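Local atomic coordinates of N-terminal acetyltransferase B complex subunit NAT3 (Candida albicans, PDB entry 5K04), a protein that probably serves as the catalytic subunit of the NatB complex, transferring acetyl groups from acetyl-CoA to the N-termini of proteins. Residues K5-E10 with Q34-W39. Residues are numbered along the deposited sequence; the frame is centred on the assembly and turned at random.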
# COMPACT_ATOMS: atom_id res chain seq x y z
N LYS B 5 20.21 1.32 1.34
CA LYS B 5 19.54 2.56 0.98
C LYS B 5 18.69 3.07 2.14
O LYS B 5 18.21 2.28 2.97
CB LYS B 5 18.64 2.41 -0.26
CG LYS B 5 19.27 1.77 -1.49
CD LYS B 5 20.42 2.56 -2.09
CE LYS B 5 21.07 1.73 -3.20
NZ LYS B 5 22.37 2.31 -3.72
N PRO B 6 18.48 4.38 2.21
CA PRO B 6 17.58 4.91 3.22
C PRO B 6 16.16 4.45 2.96
O PRO B 6 15.71 4.37 1.81
CB PRO B 6 17.71 6.43 3.05
CG PRO B 6 19.00 6.62 2.34
CD PRO B 6 19.12 5.44 1.42
N PHE B 7 15.47 4.16 4.06
CA PHE B 7 14.09 3.74 4.00
C PHE B 7 13.20 4.96 3.81
O PHE B 7 13.45 6.04 4.36
CB PHE B 7 13.74 2.99 5.28
CG PHE B 7 12.44 2.27 5.24
CD1 PHE B 7 11.27 2.92 5.60
CD2 PHE B 7 12.37 0.92 4.88
CE1 PHE B 7 10.05 2.25 5.59
CE2 PHE B 7 11.15 0.26 4.87
CZ PHE B 7 9.99 0.93 5.22
N GLN B 8 12.16 4.79 2.99
CA GLN B 8 11.17 5.81 2.76
C GLN B 8 9.79 5.19 2.96
O GLN B 8 9.59 4.00 2.72
CB GLN B 8 11.28 6.41 1.33
CG GLN B 8 12.64 7.02 1.00
CD GLN B 8 12.84 8.41 1.59
OE1 GLN B 8 11.89 9.02 2.09
NE2 GLN B 8 14.07 8.92 1.53
N MET B 9 8.86 6.03 3.40
CA MET B 9 7.50 5.61 3.75
C MET B 9 6.86 4.73 2.69
O MET B 9 6.16 3.76 3.01
CB MET B 9 6.65 6.86 3.99
CG MET B 9 5.75 6.72 5.17
SD MET B 9 6.62 5.97 6.50
CE MET B 9 5.22 5.62 7.41
N GLU B 10 7.02 5.09 1.41
CA GLU B 10 6.33 4.35 0.35
C GLU B 10 6.87 2.94 0.16
O GLU B 10 6.18 2.11 -0.44
CB GLU B 10 6.38 5.12 -0.96
CG GLU B 10 5.38 6.27 -1.01
CD GLU B 10 5.66 7.21 -2.15
OE1 GLU B 10 6.68 7.93 -2.05
OE2 GLU B 10 4.90 7.22 -3.15
N GLN B 34 7.39 7.59 12.90
CA GLN B 34 8.09 8.09 14.08
C GLN B 34 9.58 7.81 14.00
O GLN B 34 10.41 8.67 14.34
CB GLN B 34 7.50 7.47 15.35
CG GLN B 34 8.24 7.88 16.63
CD GLN B 34 7.90 7.02 17.87
OE1 GLN B 34 7.53 5.85 17.77
NE2 GLN B 34 8.03 7.63 19.04
N TYR B 35 9.95 6.59 13.60
CA TYR B 35 11.37 6.27 13.45
C TYR B 35 12.01 7.09 12.34
O TYR B 35 13.14 7.57 12.49
CB TYR B 35 11.54 4.78 13.21
CG TYR B 35 11.54 4.00 14.51
CD1 TYR B 35 10.41 3.98 15.32
CD2 TYR B 35 12.66 3.32 14.93
CE1 TYR B 35 10.40 3.28 16.52
CE2 TYR B 35 12.67 2.62 16.12
CZ TYR B 35 11.54 2.60 16.91
OH TYR B 35 11.56 1.93 18.10
N LEU B 36 11.28 7.30 11.24
CA LEU B 36 11.80 8.15 10.17
C LEU B 36 11.90 9.60 10.61
O LEU B 36 12.73 10.35 10.09
CB LEU B 36 10.92 8.05 8.93
CG LEU B 36 10.92 6.66 8.29
CD1 LEU B 36 9.81 6.59 7.26
CD2 LEU B 36 12.26 6.31 7.64
N ILE B 37 11.06 10.03 11.57
CA ILE B 37 11.09 11.42 12.01
C ILE B 37 12.22 11.64 13.00
O ILE B 37 13.00 12.60 12.87
CB ILE B 37 9.72 11.83 12.59
CG1 ILE B 37 8.73 12.12 11.46
CG2 ILE B 37 9.83 13.06 13.50
CD1 ILE B 37 7.28 11.95 11.87
N GLU B 38 12.37 10.73 13.98
CA GLU B 38 13.29 10.93 15.10
C GLU B 38 14.69 10.38 14.84
O GLU B 38 15.68 11.03 15.20
CB GLU B 38 12.69 10.32 16.37
CG GLU B 38 11.60 11.22 16.99
CD GLU B 38 11.04 10.69 18.29
OE1 GLU B 38 11.84 10.42 19.21
OE2 GLU B 38 9.80 10.55 18.39
N TRP B 39 14.81 9.22 14.21
CA TRP B 39 16.11 8.62 13.89
C TRP B 39 16.12 8.20 12.43
O TRP B 39 16.21 7.01 12.11
CB TRP B 39 16.41 7.44 14.82
CG TRP B 39 16.02 7.73 16.22
CD1 TRP B 39 16.75 8.39 17.17
CD2 TRP B 39 14.77 7.39 16.85
NE1 TRP B 39 16.04 8.49 18.34
CE2 TRP B 39 14.82 7.88 18.18
CE3 TRP B 39 13.61 6.72 16.41
CZ2 TRP B 39 13.76 7.73 19.08
CZ3 TRP B 39 12.55 6.56 17.31
CH2 TRP B 39 12.63 7.07 18.63
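Phe7 O meets two different groups: Lys491 NZ of a neighbouring subunit donates a hydrogen bond to it, while the methyl Leu36 CD2 lies 3.5 Å from this same Phe7 O. No hydrogen bond links 5-10 to 34-39, and the contact is carried by Leu36, which contributes 86 of the 141 Å² buried between them. The two methyls of Leu36 divide the work. CD2 also reaches the edge of the Phe7 ring, near the ring plane, with Leu36 CD2 4.1 Å from Phe7 CD1, and the two side chains cross at roughly a right angle. The Phe7 ring reaches this place because its CG stands anti to the backbone N (chi1 -169°); it stacks with the ring of Phe43 and also touches Leu12 and Leu15. The other methyl turns to Met9, with Leu36 CD1 3.3 Å from Met9 SD, shorter than an ordinary sulfur-methyl contact, so the exact spacing is doubtful. The Met9 chain bends at chi2 (43°), but its chi1 of -138° is off any staggered value and, with the short SD contact, leaves the exact placement of the side chain uncertain; it also touches Tyr32 and Ser33 of helix 29-38. In the GNAT fold of this chain, strand 3-6 runs antiparallel to strand 43-48 at one edge of the sheet, and helix 29-38 belongs to the connection between them. Leu36 therefore joins the residues just after the first strand to the last turn of that helix, and it packs on Phe43 of the second strand as well. The helix end is held by Trp39 N donating to Tyr35 O at 2.9 Å, and Trp39 CZ3 sits 3.8 Å above the centre of the Tyr35 ring. The neighbouring subunit also packs Gly494 on Met9 and Phe495 on Ile37.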